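Local coordinates for protein beta-L-arabinobiosidase (Bacteroides thetaiotaomicron, PDB 5MQR) that probably hydrolyses beta-L-arabinobioside linkages in plant pectin for a gut bacterium, and may also have exo-alpha-sialidase activity, at residues Lys749-Asn754 with Pro820-Tyr825; Leu795-Asp800 with Asn814-Arg819; Ser808-Arg813 with Glu885-Ile890. All blocks are in the same frame, centred on the assembly; numbering follows the deposited sequence.

Interaction 1: Lys749-Asn754 with Pro820-Tyr825; sequences KFSSWN and PTINSY
W753 and S751 pack against Y825 in a buried, mainly aromatic contact that joins the loop before helix 754-765 to the first turns of helix 820-839, in the six-hairpin glycosidase domain. No hydrogen bond crosses between the two segments; shape does the work. The rings of W753 and Y825 meet obliquely, with centroids 4.8 Å apart and planes at 45°. CE3 of W753 stands over the centre of one face of Y825, 3.6 Å from CZ of that tyrosine. On the opposite face, T821 O sits 3.0 Å above the ring plane, offset toward the rim, so the phenol is held between its own helix and the tryptophan. W753 has its CG between the backbone N and the carbonyl carbon (chi1 71°), which lays CE3 of the indole against the tyrosine. S751 meets the ring at its edge: its CB lies in the plane of the Y825 ring, 3.6 Å from CE2. A serine suits this place, being small enough to fit beside the ring while its OG bonds to D803 and Q798. The backbone takes part as well, with S752 O coming to 3.4 Å from Y825 CB and bonding to N829 one turn further on. S752 OG accepts from N754 N at 3.0 Å, an ST turn that shapes the chain just as W753 takes the N-cap position of the next helix; E781 also holds this hydroxyl. Tyrosine suits the place because its ring packs on the indole while its OH is bonded to Q953. Helix 948-964, the source of Q953 and of F949 against the indole, closes one side, while Y893 and H714 meet W753 edge-to-face and I890, at the start of helix 890-893, touches Y825.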
ATOM      1  N   LYS A 749      -3.385  46.543  15.435  1.00 33.48           N
ATOM      2  CA  LYS A 749      -4.049  46.217  16.693  1.00 33.11           C
ATOM      3  C   LYS A 749      -3.584  44.906  17.313  1.00 32.01           C
ATOM      4  O   LYS A 749      -3.920  44.637  18.454  1.00 30.70           O
ATOM      5  CB  LYS A 749      -5.583  46.177  16.515  1.00 33.63           C
ATOM      6  CG  LYS A 749      -6.230  47.496  16.090  1.00 35.05           C
ATOM      7  CD  LYS A 749      -6.094  48.558  17.165  1.00 36.40           C
ATOM      8  CE  LYS A 749      -6.809  49.840  16.770  1.00 38.22           C
ATOM      9  NZ  LYS A 749      -6.259  50.980  17.565  1.00 39.53           N
ATOM     10  N   PHE A 750      -2.835  44.093  16.569  1.00 31.36           N
ATOM     11  CA  PHE A 750      -2.351  42.823  17.089  1.00 30.95           C
ATOM     12  C   PHE A 750      -0.930  42.510  16.652  1.00 30.67           C
ATOM     13  O   PHE A 750      -0.545  42.766  15.498  1.00 30.12           O
ATOM     14  CB  PHE A 750      -3.280  41.675  16.676  1.00 30.84           C
ATOM     15  CG  PHE A 750      -4.654  41.764  17.274  1.00 30.72           C
ATOM     16  CD1 PHE A 750      -4.877  41.376  18.591  1.00 31.41           C
ATOM     17  CD2 PHE A 750      -5.715  42.267  16.543  1.00 31.01           C
ATOM     18  CE1 PHE A 750      -6.142  41.473  19.164  1.00 31.28           C
ATOM     19  CE2 PHE A 750      -6.981  42.356  17.104  1.00 31.14           C
ATOM     20  CZ  PHE A 750      -7.196  41.966  18.416  1.00 30.99           C
ATOM     21  N   SER A 751      -0.161  41.955  17.591  1.00 30.16           N
ATOM     22  CA  SER A 751       1.176  41.489  17.321  1.00 29.82           C
ATOM     23  C   SER A 751       1.155  40.541  16.130  1.00 28.76           C
ATOM     24  O   SER A 751       0.136  39.901  15.837  1.00 27.44           O
ATOM     25  CB  SER A 751       1.760  40.765  18.534  1.00 30.10           C
ATOM     26  OG  SER A 751       1.773  41.587  19.688  1.00 30.41           O
ATOM     27  N   SER A 752       2.299  40.466  15.453  1.00 28.41           N
ATOM     28  CA  SER A 752       2.419  39.722  14.195  1.00 27.89           C
ATOM     29  C   SER A 752       3.659  38.836  14.131  1.00 26.69           C
ATOM     30  O   SER A 752       4.776  39.314  14.410  1.00 27.09           O
ATOM     31  CB  SER A 752       2.463  40.708  13.022  1.00 28.44           C
ATOM     32  OG  SER A 752       2.763  40.025  11.823  1.00 28.77           O
ATOM     33  N   TRP A 753       3.456  37.569  13.741  1.00 25.22           N
ATOM     34  CA  TRP A 753       4.545  36.714  13.240  1.00 24.65           C
ATOM     35  C   TRP A 753       4.359  36.394  11.772  1.00 24.61           C
ATOM     36  O   TRP A 753       4.794  35.362  11.287  1.00 24.24           O
ATOM     37  CB  TRP A 753       4.774  35.463  14.101  1.00 23.99           C
ATOM     38  CG  TRP A 753       3.778  34.342  14.094  1.00 23.40           C
ATOM     39  CD1 TRP A 753       3.825  33.244  13.329  1.00 22.99           C
ATOM     40  CD2 TRP A 753       2.639  34.179  14.950  1.00 23.12           C
ATOM     41  NE1 TRP A 753       2.789  32.409  13.615  1.00 22.71           N
ATOM     42  CE2 TRP A 753       2.047  32.953  14.623  1.00 22.63           C
ATOM     43  CE3 TRP A 753       2.076  34.941  15.972  1.00 23.08           C
ATOM     44  CZ2 TRP A 753       0.905  32.475  15.259  1.00 22.16           C
ATOM     45  CZ3 TRP A 753       0.940  34.464  16.612  1.00 22.83           C
ATOM     46  CH2 TRP A 753       0.361  33.250  16.248  1.00 22.42           C
ATOM     47  N   ASN A 754       3.817  37.346  11.024  1.00 24.97           N
ATOM     48  CA  ASN A 754       3.383  37.060   9.659  1.00 24.68           C
ATOM     49  C   ASN A 754       4.477  36.863   8.637  1.00 24.54           C
ATOM     50  O   ASN A 754       4.255  36.144   7.657  1.00 22.95           O
ATOM     51  CB  ASN A 754       2.413  38.118   9.168  1.00 25.22           C
ATOM     52  CG  ASN A 754       1.108  38.087   9.925  1.00 25.58           C
ATOM     53  OD1 ASN A 754       0.720  37.064  10.520  1.00 25.38           O
ATOM     54  ND2 ASN A 754       0.436  39.222   9.950  1.00 26.73           N
ATOM     55  N   PRO A 820       7.489  37.801  26.032  1.00 31.81           N
ATOM     56  CA  PRO A 820       8.156  36.911  25.057  1.00 31.92           C
ATOM     57  C   PRO A 820       7.328  36.582  23.832  1.00 30.88           C
ATOM     58  O   PRO A 820       7.866  35.974  22.918  1.00 31.08           O
ATOM     59  CB  PRO A 820       8.449  35.636  25.862  1.00 31.88           C
ATOM     60  CG  PRO A 820       7.477  35.674  26.979  1.00 32.06           C
ATOM     61  CD  PRO A 820       7.367  37.133  27.335  1.00 32.12           C
ATOM     62  N   THR A 821       6.043  36.957  23.824  1.00 30.13           N
ATOM     63  CA  THR A 821       5.234  36.975  22.608  1.00 29.12           C
ATOM     64  C   THR A 821       5.880  37.806  21.500  1.00 29.13           C
ATOM     65  O   THR A 821       6.460  37.249  20.552  1.00 28.84           O
ATOM     66  CB  THR A 821       3.836  37.558  22.861  1.00 29.17           C
ATOM     67  OG1 THR A 821       3.965  38.783  23.603  1.00 29.39           O
ATOM     68  CG2 THR A 821       2.958  36.565  23.621  1.00 28.91           C
ATOM     69  N   ILE A 822       5.787  39.130  21.623  1.00 29.05           N
ATOM     70  CA  ILE A 822       6.180  40.030  20.527  1.00 28.70           C
ATOM     71  C   ILE A 822       7.682  39.950  20.233  1.00 28.69           C
ATOM     72  O   ILE A 822       8.080  40.034  19.082  1.00 28.58           O
ATOM     73  CB  ILE A 822       5.702  41.493  20.727  1.00 28.86           C
ATOM     74  CG1 ILE A 822       6.106  42.349  19.518  1.00 29.22           C
ATOM     75  CG2 ILE A 822       6.274  42.104  21.993  1.00 29.66           C
ATOM     76  CD1 ILE A 822       5.319  43.636  19.349  1.00 29.51           C
ATOM     77  N   ASN A 823       8.504  39.740  21.257  1.00 28.79           N
ATOM     78  CA  ASN A 823       9.950  39.570  21.040  1.00 29.28           C
ATOM     79  C   ASN A 823      10.318  38.323  20.220  1.00 28.95           C
ATOM     80  O   ASN A 823      11.181  38.410  19.354  1.00 29.70           O
ATOM     81  CB  ASN A 823      10.726  39.626  22.352  1.00 29.69           C
ATOM     82  CG  ASN A 823      10.790  41.034  22.900  1.00 30.33           C
ATOM     83  OD1 ASN A 823      11.497  41.880  22.337  1.00 30.79           O
ATOM     84  ND2 ASN A 823      10.004  41.322  23.959  1.00 29.98           N
ATOM     85  N   SER A 824       9.667  37.193  20.476  1.00 27.74           N
ATOM     86  CA  SER A 824       9.928  35.995  19.709  1.00 27.31           C
ATOM     87  C   SER A 824       9.374  36.156  18.294  1.00 26.85           C
ATOM     88  O   SER A 824       9.986  35.704  17.330  1.00 26.15           O
ATOM     89  CB  SER A 824       9.285  34.782  20.381  1.00 26.79           C
ATOM     90  OG  SER A 824       9.856  34.534  21.645  1.00 27.20           O
ATOM     91  N   TYR A 825       8.197  36.777  18.191  1.00 26.57           N
ATOM     92  CA  TYR A 825       7.567  36.986  16.905  1.00 26.66           C
ATOM     93  C   TYR A 825       8.481  37.823  15.995  1.00 26.99           C
ATOM     94  O   TYR A 825       8.650  37.517  14.814  1.00 26.60           O
ATOM     95  CB  TYR A 825       6.216  37.715  17.015  1.00 26.53           C
ATOM     96  CG  TYR A 825       5.096  37.090  17.820  1.00 25.81           C
ATOM     97  CD1 TYR A 825       5.103  35.750  18.217  1.00 25.48           C
ATOM     98  CD2 TYR A 825       3.991  37.854  18.138  1.00 25.90           C
ATOM     99  CE1 TYR A 825       4.056  35.212  18.947  1.00 24.64           C
ATOM    100  CE2 TYR A 825       2.933  37.329  18.852  1.00 25.54           C
ATOM    101  CZ  TYR A 825       2.970  36.016  19.270  1.00 24.92           C
ATOM    102  OH  TYR A 825       1.895  35.541  19.987  1.00 24.29           O
TER

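Interaction 2: Leu795-Asp800 with Asn814-Arg819; sequences LYWQGD and NKKYAR
Y817 O is approached by two groups of the facing segment. Q798 N donates to it at 3.2 Å, the donor tilted 19° from the carbonyl plane, and the CA-H of W797 makes a weaker contact with the same oxygen. A reciprocal CA-H contact runs from A818 CA to Y796 O, also 3.2 Å, so the two backbones lie close without forming regular strands. Further along, a water lies 2.7 Å from Q798 O and accepts from Y817 N. These are two arms of the long loop between helices 768-788 and 820-839 in what is probably the (alpha/alpha)6 barrel of a six-hairpin glycosidase, drawn together shortly before R819 takes the N-cap position of the second helix. On the outer side, K816 lies alongside W797, the two pointing the same way. Its CG stands over the six-membered ring, 3.9 Å from the centroid and 16° off the normal, a CH-pi contact. Extended beyond CG, the lysine runs its methylenes across the indole as far as CZ2, which lets an exposed residue shield a large ring while its amino group continues past it. Inside, R819 bends at chi3 (60°) and turns a guanidinium face to D800, whose CB sits over its centre, 3.5 Å from NH1. The aspartate's OD2 remains 4.6 Å from that NH1 and well out of the guanidinium plane, so no N-H points at it; D803 forms the salt bridge to R819 NE, and S808 bonds to D800. The methyl of A818 meets L795 CD1 at 3.9 Å, and both side chains touch helix 843-864.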
ATOM      1  N   LEU A 795      14.369  45.759  23.466  1.00 37.25           N
ATOM      2  CA  LEU A 795      13.295  44.769  23.566  1.00 36.24           C
ATOM      3  C   LEU A 795      11.999  45.380  23.053  1.00 34.73           C
ATOM      4  O   LEU A 795      11.780  46.576  23.186  1.00 33.95           O
ATOM      5  CB  LEU A 795      13.076  44.283  25.007  1.00 36.75           C
ATOM      6  CG  LEU A 795      14.135  43.354  25.635  1.00 37.34           C
ATOM      7  CD1 LEU A 795      13.997  43.415  27.149  1.00 37.70           C
ATOM      8  CD2 LEU A 795      14.031  41.913  25.150  1.00 36.43           C
ATOM      9  N   TYR A 796      11.170  44.542  22.440  1.00 32.98           N
ATOM     10  CA  TYR A 796       9.816  44.938  22.061  1.00 32.21           C
ATOM     11  C   TYR A 796       8.917  44.925  23.305  1.00 31.88           C
ATOM     12  O   TYR A 796       9.143  44.159  24.247  1.00 31.18           O
ATOM     13  CB  TYR A 796       9.254  44.058  20.912  1.00 31.21           C
ATOM     14  CG  TYR A 796       9.839  44.393  19.526  1.00 30.92           C
ATOM     15  CD1 TYR A 796      11.090  43.930  19.146  1.00 31.15           C
ATOM     16  CD2 TYR A 796       9.147  45.201  18.627  1.00 30.46           C
ATOM     17  CE1 TYR A 796      11.637  44.246  17.903  1.00 31.46           C
ATOM     18  CE2 TYR A 796       9.678  45.526  17.396  1.00 30.71           C
ATOM     19  CZ  TYR A 796      10.929  45.046  17.027  1.00 31.29           C
ATOM     20  OH  TYR A 796      11.493  45.359  15.801  1.00 31.04           O
ATOM     21  N   TRP A 797       7.943  45.829  23.322  1.00 32.04           N
ATOM     22  CA  TRP A 797       6.871  45.796  24.295  1.00 31.90           C
ATOM     23  C   TRP A 797       5.583  45.560  23.571  1.00 31.34           C
ATOM     24  O   TRP A 797       5.453  45.882  22.395  1.00 31.70           O
ATOM     25  CB  TRP A 797       6.748  47.088  25.097  1.00 32.71           C
ATOM     26  CG  TRP A 797       6.445  48.313  24.295  1.00 33.28           C
ATOM     27  CD1 TRP A 797       7.356  49.199  23.795  1.00 34.01           C
ATOM     28  CD2 TRP A 797       5.154  48.803  23.904  1.00 33.23           C
ATOM     29  NE1 TRP A 797       6.716  50.210  23.120  1.00 34.36           N
ATOM     30  CE2 TRP A 797       5.364  49.993  23.169  1.00 33.93           C
ATOM     31  CE3 TRP A 797       3.842  48.356  24.101  1.00 32.97           C
ATOM     32  CZ2 TRP A 797       4.305  50.745  22.630  1.00 34.15           C
ATOM     33  CZ3 TRP A 797       2.780  49.099  23.553  1.00 32.97           C
ATOM     34  CH2 TRP A 797       3.019  50.272  22.824  1.00 33.37           C
ATOM     35  N   GLN A 798       4.620  44.996  24.284  1.00 30.98           N
ATOM     36  CA  GLN A 798       3.248  44.988  23.825  1.00 30.44           C
ATOM     37  C   GLN A 798       2.324  44.908  25.002  1.00 30.40           C
ATOM     38  O   GLN A 798       2.601  44.184  25.957  1.00 30.88           O
ATOM     39  CB  GLN A 798       3.002  43.799  22.917  1.00 30.19           C
ATOM     40  CG  GLN A 798       1.634  43.805  22.250  1.00 30.02           C
ATOM     41  CD  GLN A 798       1.444  44.921  21.250  1.00 30.50           C
ATOM     42  OE1 GLN A 798       1.396  46.093  21.603  1.00 31.74           O
ATOM     43  NE2 GLN A 798       1.288  44.552  19.986  1.00 30.67           N
ATOM     44  N   GLY A 799       1.221  45.642  24.936  1.00 30.21           N
ATOM     45  CA  GLY A 799       0.119  45.432  25.884  1.00 30.38           C
ATOM     46  C   GLY A 799      -0.481  44.051  25.704  1.00 29.73           C
ATOM     47  O   GLY A 799      -0.599  43.571  24.569  1.00 29.09           O
ATOM     48  N   ASP A 800      -0.840  43.380  26.793  1.00 29.68           N
ATOM     49  CA  ASP A 800      -1.288  41.978  26.654  1.00 29.48           C
ATOM     50  C   ASP A 800      -2.576  41.856  25.813  1.00 29.20           C
ATOM     51  O   ASP A 800      -2.718  40.912  25.056  1.00 29.46           O
ATOM     52  CB  ASP A 800      -1.328  41.203  27.996  1.00 29.43           C
ATOM     53  CG  ASP A 800      -2.378  41.726  28.997  1.00 29.80           C
ATOM     54  OD1 ASP A 800      -3.006  42.789  28.781  1.00 29.56           O
ATOM     55  OD2 ASP A 800      -2.559  41.034  30.023  1.00 29.28           O
ATOM     56  N   ASN A 814      -2.648  48.541  28.651  1.00 41.09           N
ATOM     57  CA  ASN A 814      -1.938  49.833  28.552  1.00 41.95           C
ATOM     58  C   ASN A 814      -0.557  49.816  29.227  1.00 41.76           C
ATOM     59  O   ASN A 814      -0.109  50.838  29.742  1.00 40.95           O
ATOM     60  CB  ASN A 814      -2.795  50.986  29.132  1.00 44.04           C
ATOM     61  CG  ASN A 814      -4.128  51.154  28.410  1.00 45.60           C
ATOM     62  OD1 ASN A 814      -5.216  50.929  28.980  1.00 47.04           O
ATOM     63  ND2 ASN A 814      -4.054  51.544  27.143  1.00 45.90           N
ATOM     64  N   LYS A 815       0.105  48.657  29.262  1.00 40.76           N
ATOM     65  CA  LYS A 815       1.470  48.578  29.789  1.00 41.44           C
ATOM     66  C   LYS A 815       2.426  48.309  28.637  1.00 40.52           C
ATOM     67  O   LYS A 815       2.025  47.819  27.578  1.00 39.82           O
ATOM     68  CB  LYS A 815       1.642  47.474  30.845  1.00 42.48           C
ATOM     69  CG  LYS A 815       0.726  47.539  32.063  1.00 42.90           C
ATOM     70  CD  LYS A 815       1.031  48.730  32.958  1.00 44.70           C
ATOM     71  CE  LYS A 815       0.260  48.626  34.269  1.00 45.67           C
ATOM     72  NZ  LYS A 815       0.093  49.968  34.899  1.00 47.29           N
ATOM     73  N   LYS A 816       3.687  48.629  28.883  1.00 40.28           N
ATOM     74  CA  LYS A 816       4.755  48.481  27.921  1.00 40.60           C
ATOM     75  C   LYS A 816       5.726  47.504  28.502  1.00 39.25           C
ATOM     76  O   LYS A 816       6.865  47.837  28.774  1.00 39.62           O
ATOM     77  CB  LYS A 816       5.436  49.826  27.654  1.00 42.74           C
ATOM     78  CG  LYS A 816       4.498  50.848  27.035  1.00 44.33           C
ATOM     79  CD  LYS A 816       5.229  52.090  26.556  1.00 45.80           C
ATOM     80  CE  LYS A 816       4.277  52.908  25.701  1.00 46.98           C
ATOM     81  NZ  LYS A 816       4.830  54.256  25.432  1.00 49.00           N
ATOM     82  N   TYR A 817       5.252  46.285  28.712  1.00 37.59           N
ATOM     83  CA  TYR A 817       6.104  45.239  29.209  1.00 37.02           C
ATOM     84  C   TYR A 817       6.728  44.469  28.034  1.00 35.97           C
ATOM     85  O   TYR A 817       6.106  44.289  26.977  1.00 34.58           O
ATOM     86  CB  TYR A 817       5.325  44.285  30.112  1.00 37.13           C
ATOM     87  CG  TYR A 817       4.730  44.861  31.389  1.00 37.96           C
ATOM     88  CD1 TYR A 817       5.180  46.073  31.946  1.00 39.41           C
ATOM     89  CD2 TYR A 817       3.739  44.160  32.073  1.00 37.92           C
ATOM     90  CE1 TYR A 817       4.634  46.563  33.129  1.00 39.70           C
ATOM     91  CE2 TYR A 817       3.190  44.644  33.252  1.00 38.49           C
ATOM     92  CZ  TYR A 817       3.648  45.846  33.772  1.00 39.22           C
ATOM     93  OH  TYR A 817       3.099  46.331  34.910  1.00 39.20           O
ATOM     94  N   ALA A 818       7.950  44.002  28.255  1.00 35.45           N
ATOM     95  CA  ALA A 818       8.655  43.192  27.287  1.00 34.63           C
ATOM     96  C   ALA A 818       8.210  41.737  27.438  1.00 33.71           C
ATOM     97  O   ALA A 818       8.767  40.974  28.213  1.00 33.81           O
ATOM     98  CB  ALA A 818      10.158  43.338  27.454  1.00 34.86           C
ATOM     99  N   ARG A 819       7.199  41.370  26.660  1.00 33.21           N
ATOM    100  CA  ARG A 819       6.605  40.040  26.689  1.00 32.27           C
ATOM    101  C   ARG A 819       7.300  39.102  25.681  1.00 32.20           C
ATOM    102  O   ARG A 819       7.673  39.558  24.590  1.00 32.24           O
ATOM    103  CB  ARG A 819       5.119  40.161  26.394  1.00 31.55           C
ATOM    104  CG  ARG A 819       4.339  40.814  27.522  1.00 31.98           C
ATOM    105  CD  ARG A 819       2.938  41.233  27.089  1.00 31.67           C
ATOM    106  NE  ARG A 819       2.138  40.098  26.639  1.00 31.24           N
ATOM    107  CZ  ARG A 819       1.474  39.229  27.413  1.00 30.80           C
ATOM    108  NH1 ARG A 819       1.480  39.322  28.737  1.00 31.02           N
ATOM    109  NH2 ARG A 819       0.773  38.248  26.835  1.00 30.33           N
TER
HETATM  110  O   HOH W   1       2.394  44.720  28.621  1.00 32.07           O

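Interaction 3: Ser808-Arg813 with Glu885-Ile890; sequences SISGGR and EAIGYI
S810 grips both carboxylate oxygens of E885. Its backbone N donates to OE2 at 3.0 Å along an almost straight line (174°), reaching that oxygen from above the carboxylate plane, 48° out of it. Its OG donates to OE1 at 2.5 Å, on the syn side and close to the plane. A chi1 of 67° turns the S810 hydroxyl toward the same carboxylate as its N-H, so that one group can take both. OE2 has a further donor: a water gives it a bond at 2.6 Å and in turn accepts from I809 N at 2.8 Å. The serine hydroxyl is also bonded to T874. Glutamate suits the place because its outstretched chain spans a gap at which even the nearest CA atoms, those of S810 and E885, are 8.0 Å apart. Replacing E885 by an alanine would probably leave the N-H of S810 and the bridging water without their acceptor, with the S810 hydroxyl keeping T874. Within the turn, S808 OG accepts from G811 N at 2.8 Å and is bonded to D800 as well, while R876 binds S810 O. S808 thus makes an ST motif, and the carboxylate of E885 ties that loop to the one before helix 890-893 in the six-hairpin glycosidase domain.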
ATOM      1  N   SER A 808      -3.984  38.541  31.313  1.00 32.74           N
ATOM      2  CA  SER A 808      -2.892  37.650  31.642  1.00 32.44           C
ATOM      3  C   SER A 808      -2.369  38.055  33.019  1.00 32.91           C
ATOM      4  O   SER A 808      -2.579  39.182  33.449  1.00 32.42           O
ATOM      5  CB  SER A 808      -1.778  37.737  30.594  1.00 32.33           C
ATOM      6  OG  SER A 808      -1.034  38.942  30.696  1.00 32.45           O
ATOM      7  N   ILE A 809      -1.689  37.130  33.690  1.00 33.10           N
ATOM      8  CA  ILE A 809      -1.054  37.411  34.969  1.00 33.65           C
ATOM      9  C   ILE A 809       0.113  38.386  34.775  1.00 34.76           C
ATOM     10  O   ILE A 809       0.150  39.437  35.436  1.00 35.29           O
ATOM     11  CB  ILE A 809      -0.576  36.128  35.682  1.00 33.46           C
ATOM     12  CG1 ILE A 809      -1.799  35.260  36.042  1.00 33.27           C
ATOM     13  CG2 ILE A 809       0.215  36.471  36.952  1.00 34.00           C
ATOM     14  CD1 ILE A 809      -1.479  33.856  36.530  1.00 33.21           C
ATOM     15  N   SER A 810       1.048  38.075  33.869  1.00 33.73           N
ATOM     16  CA  SER A 810       2.228  38.949  33.719  1.00 34.32           C
ATOM     17  C   SER A 810       1.784  40.325  33.231  1.00 34.37           C
ATOM     18  O   SER A 810       2.341  41.348  33.598  1.00 34.24           O
ATOM     19  CB  SER A 810       3.289  38.358  32.792  1.00 33.94           C
ATOM     20  OG  SER A 810       2.852  38.290  31.453  1.00 32.75           O
ATOM     21  N   GLY A 811       0.771  40.312  32.386  1.00 34.37           N
ATOM     22  CA  GLY A 811      -0.072  41.436  32.231  1.00 34.68           C
ATOM     23  C   GLY A 811       0.353  42.427  31.191  1.00 35.74           C
ATOM     24  O   GLY A 811       1.376  42.280  30.488  1.00 33.98           O
ATOM     25  N   GLY A 812      -0.561  43.382  31.066  1.00 36.68           N
ATOM     26  CA  GLY A 812      -0.285  44.650  30.559  1.00 37.75           C
ATOM     27  C   GLY A 812      -1.375  45.372  29.829  1.00 38.08           C
ATOM     28  O   GLY A 812      -1.104  45.758  28.717  1.00 39.46           O
ATOM     29  N   ARG A 813      -2.570  45.603  30.394  1.00 38.95           N
ATOM     30  CA  ARG A 813      -3.519  46.538  29.729  1.00 40.09           C
ATOM     31  C   ARG A 813      -2.897  47.923  29.811  1.00 40.67           C
ATOM     32  O   ARG A 813      -2.628  48.402  30.910  1.00 40.14           O
ATOM     33  CB  ARG A 813      -4.935  46.555  30.327  1.00 41.52           C
ATOM     34  CG  ARG A 813      -5.868  47.615  29.689  1.00 43.15           C
ATOM     35  CD  ARG A 813      -7.360  47.544  30.067  1.00 44.42           C
ATOM     36  NE  ARG A 813      -8.049  46.475  29.322  1.00 46.83           N
ATOM     37  CZ  ARG A 813      -8.207  45.204  29.739  1.00 48.09           C
ATOM     38  NH1 ARG A 813      -8.818  44.309  28.957  1.00 46.97           N
ATOM     39  NH2 ARG A 813      -7.770  44.807  30.939  1.00 49.55           N
ATOM     40  N   GLU A 885       4.219  31.362  32.194  1.00 28.75           N
ATOM     41  CA  GLU A 885       3.032  31.365  31.324  1.00 28.10           C
ATOM     42  C   GLU A 885       3.309  30.558  30.066  1.00 26.74           C
ATOM     43  O   GLU A 885       4.453  30.283  29.740  1.00 26.20           O
ATOM     44  CB  GLU A 885       2.631  32.803  30.959  1.00 28.54           C
ATOM     45  CG  GLU A 885       2.199  33.649  32.152  1.00 29.90           C
ATOM     46  CD  GLU A 885       2.026  35.124  31.818  1.00 30.49           C
ATOM     47  OE1 GLU A 885       2.962  35.755  31.267  1.00 31.34           O
ATOM     48  OE2 GLU A 885       0.937  35.657  32.108  1.00 30.94           O
ATOM     49  N   ALA A 886       2.255  30.216  29.341  1.00 25.82           N
ATOM     50  CA  ALA A 886       2.411  29.490  28.079  1.00 25.55           C
ATOM     51  C   ALA A 886       3.241  30.296  27.081  1.00 25.57           C
ATOM     52  O   ALA A 886       3.946  29.698  26.246  1.00 24.58           O
ATOM     53  CB  ALA A 886       1.054  29.149  27.471  1.00 24.88           C
ATOM     54  N   ILE A 887       3.160  31.638  27.181  1.00 25.90           N
ATOM     55  CA  ILE A 887       3.923  32.503  26.289  1.00 26.45           C
ATOM     56  C   ILE A 887       5.427  32.285  26.419  1.00 26.53           C
ATOM     57  O   ILE A 887       6.150  32.575  25.497  1.00 26.68           O
ATOM     58  CB  ILE A 887       3.594  34.013  26.412  1.00 27.05           C
ATOM     59  CG1 ILE A 887       3.890  34.563  27.814  1.00 27.70           C
ATOM     60  CG2 ILE A 887       2.154  34.264  25.999  1.00 26.87           C
ATOM     61  CD1 ILE A 887       3.908  36.092  27.882  1.00 28.16           C
ATOM     62  N   GLY A 888       5.885  31.758  27.549  1.00 26.83           N
ATOM     63  CA  GLY A 888       7.300  31.419  27.733  1.00 27.11           C
ATOM     64  C   GLY A 888       7.841  30.301  26.845  1.00 26.58           C
ATOM     65  O   GLY A 888       9.065  30.101  26.788  1.00 26.94           O
ATOM     66  N   TYR A 889       6.947  29.548  26.192  1.00 25.27           N
ATOM     67  CA  TYR A 889       7.357  28.550  25.226  1.00 24.54           C
ATOM     68  C   TYR A 889       7.470  29.089  23.805  1.00 24.04           C
ATOM     69  O   TYR A 889       8.083  28.437  22.982  1.00 23.78           O
ATOM     70  CB  TYR A 889       6.436  27.331  25.262  1.00 24.09           C
ATOM     71  CG  TYR A 889       6.537  26.520  26.545  1.00 24.30           C
ATOM     72  CD1 TYR A 889       7.755  25.977  26.979  1.00 24.66           C
ATOM     73  CD2 TYR A 889       5.404  26.281  27.321  1.00 24.17           C
ATOM     74  CE1 TYR A 889       7.823  25.246  28.165  1.00 24.97           C
ATOM     75  CE2 TYR A 889       5.465  25.554  28.495  1.00 24.28           C
ATOM     76  CZ  TYR A 889       6.663  25.049  28.922  1.00 24.67           C
ATOM     77  OH  TYR A 889       6.659  24.333  30.094  1.00 25.02           O
ATOM     78  N   ILE A 890       6.973  30.298  23.540  1.00 24.18           N
ATOM     79  CA  ILE A 890       6.973  30.884  22.187  1.00 23.74           C
ATOM     80  C   ILE A 890       8.379  31.046  21.591  1.00 24.36           C
ATOM     81  O   ILE A 890       8.536  30.855  20.407  1.00 23.86           O
ATOM     82  CB  ILE A 890       6.172  32.198  22.131  1.00 23.77           C
ATOM     83  CG1 ILE A 890       4.689  31.919  22.424  1.00 23.54           C
ATOM     84  CG2 ILE A 890       6.213  32.853  20.755  1.00 23.68           C
ATOM     85  CD1 ILE A 890       3.859  33.184  22.585  1.00 23.81           C
TER
HETATM   86  O   HOH W   2      -1.440  34.590  32.488  1.00 27.11           O

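How the interactions relate
All three contacts belong to the glycosidase domain and lie within 12 Å of one another, centre to centre, around the start of helix 820-839. Interactions 1 and 3 are wholly buried; interaction 2 reaches the surface through its lysines. Their chemistry follows: ring packing in interaction 1, a backbone hydrogen bond and CA-H contacts with a lysine-covered indole in interaction 2, and carboxylate hydrogen bonding in interaction 3. Interactions 1 and 2 are joined by N823 OD1 to Y796 N and by S751 OG to Q798 NE2, interactions 2 and 3 by D800 with S808 and G812. Between 1 and 3 the join is apolar, T821 and P820 packing on I887.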